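PDB 5MRU: tetracycline Repressor, class A from Pseudomonas sp., which represses the tetracycline resistance gene tetA by binding its promoter operator sites, and loses affinity for this DNA when it binds tetracycline. Local coordinates for residues L4-L16 with L41-L55. Residues are numbered along the deposited sequence; the frame is centred on the assembly and turned at random.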
loop_
_atom_site.group_PDB
_atom_site.type_symbol
_atom_site.label_atom_id
_atom_site.label_comp_id
_atom_site.label_asym_id
_atom_site.label_seq_id
_atom_site.Cartn_x
_atom_site.Cartn_y
_atom_site.Cartn_z
ATOM N N LEU A 4 -13.135 -0.507 -25.916
ATOM C CA LEU A 4 -13.155 0.234 -24.610
ATOM C C LEU A 4 -14.411 -0.119 -23.779
ATOM O O LEU A 4 -14.639 -1.309 -23.533
ATOM C CB LEU A 4 -13.021 1.742 -24.862
ATOM N N GLN A 5 -15.195 0.898 -23.368
ATOM C CA GLN A 5 -16.405 0.774 -22.488
ATOM C C GLN A 5 -16.989 2.175 -22.164
ATOM O O GLN A 5 -16.217 3.073 -21.827
ATOM C CB GLN A 5 -16.071 0.096 -21.141
ATOM C CG GLN A 5 -17.279 -0.492 -20.413
ATOM C CD GLN A 5 -17.644 -1.870 -20.945
ATOM O OE1 GLN A 5 -18.545 -2.034 -21.788
ATOM N NE2 GLN A 5 -16.903 -2.876 -20.487
ATOM N N PRO A 6 -18.344 2.362 -22.206
ATOM C CA PRO A 6 -18.982 3.723 -22.078
ATOM C C PRO A 6 -18.731 4.555 -20.773
ATOM O O PRO A 6 -18.669 3.987 -19.670
ATOM C CB PRO A 6 -20.490 3.427 -22.224
ATOM C CG PRO A 6 -20.586 2.069 -22.816
ATOM C CD PRO A 6 -19.369 1.312 -22.392
ATOM N N ASN A 7 -18.629 5.883 -20.936
ATOM C CA ASN A 7 -18.339 6.841 -19.858
ATOM C C ASN A 7 -19.502 6.979 -18.892
ATOM O O ASN A 7 -19.318 6.903 -17.688
ATOM C CB ASN A 7 -17.973 8.226 -20.428
ATOM N N THR A 8 -20.700 7.171 -19.417
ATOM C CA THR A 8 -21.911 7.204 -18.596
ATOM C C THR A 8 -21.906 5.995 -17.609
ATOM O O THR A 8 -22.226 6.133 -16.425
ATOM C CB THR A 8 -23.196 7.269 -19.492
ATOM O OG1 THR A 8 -23.243 6.162 -20.399
ATOM C CG2 THR A 8 -23.220 8.550 -20.333
ATOM N N VAL A 9 -21.489 4.826 -18.090
ATOM C CA VAL A 9 -21.404 3.622 -17.254
ATOM C C VAL A 9 -20.289 3.732 -16.209
ATOM O O VAL A 9 -20.456 3.315 -15.057
ATOM C CB VAL A 9 -21.180 2.353 -18.118
ATOM C CG1 VAL A 9 -20.927 1.121 -17.266
ATOM C CG2 VAL A 9 -22.399 2.060 -18.962
ATOM N N ILE A 10 -19.141 4.258 -16.619
ATOM C CA ILE A 10 -18.017 4.398 -15.711
ATOM C C ILE A 10 -18.285 5.471 -14.635
ATOM O O ILE A 10 -17.997 5.284 -13.446
ATOM C CB ILE A 10 -16.731 4.710 -16.477
ATOM C CG1 ILE A 10 -16.356 3.537 -17.413
ATOM C CG2 ILE A 10 -15.598 4.970 -15.499
ATOM C CD1 ILE A 10 -15.760 2.305 -16.721
ATOM N N ARG A 11 -18.854 6.586 -15.057
ATOM C CA ARG A 11 -19.214 7.604 -14.127
ATOM C C ARG A 11 -20.132 6.994 -13.067
ATOM O O ARG A 11 -19.933 7.183 -11.877
ATOM C CB ARG A 11 -19.898 8.737 -14.872
ATOM C CG ARG A 11 -20.376 9.920 -14.032
ATOM C CD ARG A 11 -19.309 10.976 -13.829
ATOM N NE ARG A 11 -18.770 10.871 -12.484
ATOM C CZ ARG A 11 -17.487 10.774 -12.170
ATOM N NH1 ARG A 11 -16.531 10.785 -13.094
ATOM N NH2 ARG A 11 -17.155 10.667 -10.896
ATOM N N ALA A 12 -21.142 6.258 -13.506
ATOM C CA ALA A 12 -22.106 5.669 -12.589
ATOM C C ALA A 12 -21.407 4.701 -11.606
ATOM O O ALA A 12 -21.762 4.612 -10.413
ATOM C CB ALA A 12 -23.183 4.953 -13.382
ATOM N N ALA A 13 -20.415 3.965 -12.093
ATOM C CA ALA A 13 -19.749 3.010 -11.214
ATOM C C ALA A 13 -18.876 3.753 -10.204
ATOM O O ALA A 13 -18.909 3.448 -9.022
ATOM C CB ALA A 13 -18.964 1.976 -11.991
ATOM N N LEU A 14 -18.177 4.790 -10.645
ATOM C CA LEU A 14 -17.389 5.626 -9.713
ATOM C C LEU A 14 -18.247 6.221 -8.602
ATOM O O LEU A 14 -17.855 6.239 -7.431
ATOM C CB LEU A 14 -16.687 6.734 -10.488
ATOM C CG LEU A 14 -15.551 6.158 -11.337
ATOM C CD1 LEU A 14 -15.228 7.096 -12.473
ATOM C CD2 LEU A 14 -14.320 5.896 -10.465
ATOM N N ASP A 15 -19.434 6.678 -8.970
ATOM C CA ASP A 15 -20.311 7.342 -8.015
ATOM C C ASP A 15 -20.833 6.328 -7.032
ATOM O O ASP A 15 -21.002 6.637 -5.877
ATOM C CB ASP A 15 -21.474 8.053 -8.718
ATOM C CG ASP A 15 -21.014 9.226 -9.570
ATOM O OD1 ASP A 15 -19.864 9.709 -9.401
ATOM O OD2 ASP A 15 -21.807 9.679 -10.417
ATOM N N LEU A 16 -21.067 5.105 -7.489
ATOM C CA LEU A 16 -21.573 4.061 -6.603
ATOM C C LEU A 16 -20.432 3.598 -5.681
ATOM O O LEU A 16 -20.610 3.411 -4.484
ATOM C CB LEU A 16 -22.141 2.920 -7.449
ATOM C CG LEU A 16 -22.661 1.696 -6.695
ATOM C CD1 LEU A 16 -23.791 2.087 -5.769
ATOM C CD2 LEU A 16 -23.101 0.595 -7.665
ATOM N N LEU A 41 -27.812 1.706 -24.193
ATOM C CA LEU A 41 -26.494 1.421 -24.761
ATOM C C LEU A 41 -25.820 0.348 -23.899
ATOM O O LEU A 41 -25.840 0.431 -22.666
ATOM C CB LEU A 41 -25.652 2.708 -24.838
ATOM C CG LEU A 41 -25.823 3.741 -23.702
ATOM C CD1 LEU A 41 -24.947 3.407 -22.496
ATOM C CD2 LEU A 41 -25.622 5.184 -24.218
ATOM N N TYR A 42 -25.227 -0.642 -24.561
ATOM C CA TYR A 42 -24.920 -1.920 -23.934
ATOM C C TYR A 42 -23.562 -1.955 -23.253
ATOM O O TYR A 42 -22.594 -1.380 -23.719
ATOM C CB TYR A 42 -25.006 -3.004 -24.993
ATOM C CG TYR A 42 -24.753 -4.393 -24.515
ATOM C CD1 TYR A 42 -25.775 -5.179 -24.009
ATOM C CD2 TYR A 42 -23.501 -4.950 -24.620
ATOM C CE1 TYR A 42 -25.549 -6.486 -23.594
ATOM C CE2 TYR A 42 -23.250 -6.243 -24.192
ATOM C CZ TYR A 42 -24.278 -7.013 -23.682
ATOM O OH TYR A 42 -24.006 -8.298 -23.271
ATOM N N TRP A 43 -23.491 -2.644 -22.130
ATOM C CA TRP A 43 -22.216 -2.798 -21.469
ATOM C C TRP A 43 -22.123 -4.115 -20.738
ATOM O O TRP A 43 -23.114 -4.632 -20.251
ATOM C CB TRP A 43 -21.992 -1.671 -20.467
ATOM C CG TRP A 43 -23.005 -1.670 -19.398
ATOM C CD1 TRP A 43 -24.256 -1.112 -19.454
ATOM C CD2 TRP A 43 -22.897 -2.292 -18.120
ATOM N NE1 TRP A 43 -24.920 -1.337 -18.272
ATOM C CE2 TRP A 43 -24.105 -2.046 -17.433
ATOM C CE3 TRP A 43 -21.904 -3.040 -17.494
ATOM C CZ2 TRP A 43 -24.348 -2.522 -16.162
ATOM C CZ3 TRP A 43 -22.132 -3.503 -16.195
ATOM C CH2 TRP A 43 -23.352 -3.239 -15.547
ATOM N N HIS A 44 -20.907 -4.633 -20.635
ATOM C CA HIS A 44 -20.689 -5.855 -19.932
ATOM C C HIS A 44 -19.280 -5.915 -19.386
ATOM O O HIS A 44 -18.348 -5.602 -20.089
ATOM C CB HIS A 44 -20.938 -7.081 -20.823
ATOM C CG HIS A 44 -20.661 -8.352 -20.112
ATOM N ND1 HIS A 44 -21.474 -8.811 -19.104
ATOM C CD2 HIS A 44 -19.589 -9.181 -20.140
ATOM C CE1 HIS A 44 -20.940 -9.888 -18.562
ATOM N NE2 HIS A 44 -19.800 -10.141 -19.181
ATOM N N PHE A 45 -19.118 -6.352 -18.144
ATOM C CA PHE A 45 -17.773 -6.593 -17.649
ATOM C C PHE A 45 -17.487 -8.088 -17.476
ATOM O O PHE A 45 -18.332 -8.842 -16.986
ATOM C CB PHE A 45 -17.544 -5.820 -16.359
ATOM C CG PHE A 45 -17.542 -4.332 -16.555
ATOM C CD1 PHE A 45 -16.423 -3.689 -17.033
ATOM C CD2 PHE A 45 -18.687 -3.569 -16.257
ATOM C CE1 PHE A 45 -16.431 -2.308 -17.202
ATOM C CE2 PHE A 45 -18.702 -2.195 -16.407
ATOM C CZ PHE A 45 -17.575 -1.562 -16.892
ATOM N N ARG A 46 -16.304 -8.509 -17.903
ATOM C CA ARG A 46 -15.975 -9.917 -17.856
ATOM C C ARG A 46 -16.092 -10.424 -16.396
ATOM O O ARG A 46 -16.496 -11.531 -16.145
ATOM C CB ARG A 46 -14.598 -10.148 -18.500
ATOM C CG ARG A 46 -13.984 -11.513 -18.260
ATOM C CD ARG A 46 -13.072 -11.917 -19.411
ATOM N NE ARG A 46 -12.271 -13.114 -19.124
ATOM C CZ ARG A 46 -11.235 -13.150 -18.275
ATOM N NH1 ARG A 46 -10.849 -12.055 -17.593
ATOM N NH2 ARG A 46 -10.572 -14.295 -18.099
ATOM N N ASN A 47 -15.789 -9.580 -15.431
ATOM C CA ASN A 47 -15.972 -9.909 -14.029
ATOM C C ASN A 47 -15.657 -8.676 -13.223
ATOM O O ASN A 47 -15.249 -7.644 -13.768
ATOM C CB ASN A 47 -15.056 -11.058 -13.592
ATOM C CG ASN A 47 -13.626 -10.929 -14.133
ATOM O OD1 ASN A 47 -13.050 -9.838 -14.202
ATOM N ND2 ASN A 47 -13.045 -12.056 -14.498
ATOM N N LYS A 48 -15.820 -8.782 -11.912
ATOM C CA LYS A 48 -15.614 -7.650 -11.051
ATOM C C LYS A 48 -14.235 -7.047 -11.253
ATOM O O LYS A 48 -14.070 -5.851 -11.310
ATOM C CB LYS A 48 -15.824 -8.055 -9.607
ATOM C CG LYS A 48 -15.995 -6.848 -8.705
ATOM C CD LYS A 48 -16.217 -7.207 -7.232
ATOM C CE LYS A 48 -15.917 -5.994 -6.357
ATOM N NZ LYS A 48 -16.447 -6.190 -4.988
ATOM N N ARG A 49 -13.232 -7.889 -11.406
ATOM C CA ARG A 49 -11.873 -7.436 -11.442
ATOM C C ARG A 49 -11.673 -6.520 -12.620
ATOM O O ARG A 49 -10.900 -5.545 -12.568
ATOM C CB ARG A 49 -10.964 -8.650 -11.558
ATOM C CG ARG A 49 -9.512 -8.289 -11.305
ATOM C CD ARG A 49 -9.322 -7.404 -10.077
ATOM N NE ARG A 49 -9.003 -6.029 -10.408
ATOM C CZ ARG A 49 -8.524 -5.118 -9.550
ATOM N NH1 ARG A 49 -8.298 -5.376 -8.261
ATOM N NH2 ARG A 49 -8.269 -3.911 -10.017
ATOM N N ALA A 50 -12.380 -6.868 -13.686
ATOM C CA ALA A 50 -12.393 -6.113 -14.929
ATOM C C ALA A 50 -13.043 -4.750 -14.698
ATOM O O ALA A 50 -12.578 -3.749 -15.236
ATOM C CB ALA A 50 -13.159 -6.878 -15.990
ATOM N N LEU A 51 -14.118 -4.716 -13.918
ATOM C CA LEU A 51 -14.724 -3.453 -13.519
ATOM C C LEU A 51 -13.740 -2.580 -12.749
ATOM O O LEU A 51 -13.624 -1.377 -13.031
ATOM C CB LEU A 51 -15.994 -3.669 -12.667
ATOM C CG LEU A 51 -16.689 -2.408 -12.129
ATOM C CD1 LEU A 51 -16.862 -1.296 -13.167
ATOM C CD2 LEU A 51 -18.021 -2.763 -11.482
ATOM N N LEU A 52 -13.035 -3.184 -11.793
ATOM C CA LEU A 52 -12.106 -2.433 -10.981
ATOM C C LEU A 52 -10.868 -2.053 -11.827
ATOM O O LEU A 52 -10.225 -1.042 -11.573
ATOM C CB LEU A 52 -11.712 -3.233 -9.740
ATOM C CG LEU A 52 -12.860 -3.712 -8.843
ATOM C CD1 LEU A 52 -12.362 -4.489 -7.628
ATOM C CD2 LEU A 52 -13.710 -2.559 -8.391
ATOM N N ASP A 53 -10.511 -2.839 -12.832
ATOM C CA ASP A 53 -9.410 -2.390 -13.705
ATOM C C ASP A 53 -9.787 -1.144 -14.487
ATOM O O ASP A 53 -8.999 -0.204 -14.576
ATOM C CB ASP A 53 -8.916 -3.494 -14.619
ATOM C CG ASP A 53 -8.055 -4.498 -13.876
ATOM O OD1 ASP A 53 -7.787 -4.303 -12.666
ATOM O OD2 ASP A 53 -7.639 -5.507 -14.501
ATOM N N ALA A 54 -11.011 -1.118 -15.009
ATOM C CA ALA A 54 -11.526 0.054 -15.708
ATOM C C ALA A 54 -11.604 1.276 -14.755
ATOM O O ALA A 54 -11.193 2.389 -15.113
ATOM C CB ALA A 54 -12.883 -0.250 -16.325
ATOM N N LEU A 55 -12.106 1.089 -13.551
ATOM C CA LEU A 55 -12.190 2.216 -12.649
ATOM C C LEU A 55 -10.793 2.672 -12.303
ATOM O O LEU A 55 -10.535 3.839 -12.243
ATOM C CB LEU A 55 -12.946 1.856 -11.383
ATOM C CG LEU A 55 -14.384 1.344 -11.556
ATOM C CD1 LEU A 55 -14.909 0.904 -10.189
ATOM C CD2 LEU A 55 -15.334 2.332 -12.230
#
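Gln5 NE2 donates a weak hydrogen bond to the backbone carbonyl His44 O, 3.1 Å away and bent to 134° at the hydrogen; it is the one polar bond between residues 4-16 and 41-55. A long, flexible amide suits this place because it can meet a main-chain carbonyl while its methylene part packs against a ring. CG stands anti to the backbone N and the chain bends at chi2, which brings NE2 over one face of Phe45, the amide plane turned 62° from the ring. Gln5 CG lies 3.7 Å from Phe45 CZ. The residue is poorly ordered, so the bond probably adds little rigidity. Pro6, at the N-cap position of helix 7-24, sets its ring carbon CD beside Trp43 CB; lacking an N-H, proline costs no hydrogen bond at a helix start, and its ring offers apolar carbons.

One turn further on, the branched Val9 lays both methyls over the same face of Trp43. CG2 makes a CH-pi contact with the five-membered ring, 4.0 Å from its centroid; CG1 sits farther toward the rim and also touches the edge of Phe45 at CE2. Both rings belong to the last three residues of the helix-turn-helix motif, residues 26-45, and Trp43 also touches Leu34 of helix 27-34. The contact therefore joins the first helix of the TetR-family DNA-binding domain to the end of the motif and to helix 48-63, which leads on towards the ligand-binding core.

The axes of the short segments 7-16 and 48-55 are nearly perpendicular, 10.6 Å apart. Ile10 extends CD1 to the small Ala54 CB, 3.9 Å away, and also meets the edge of Phe45. Ala13, with only a methyl to place between the helices, touches both Leu51 CD1 and Leu55 CD2. The same Leu55 CD2 lies 3.9 Å from Leu14 CG, the two leucine side chains running antiparallel to one another.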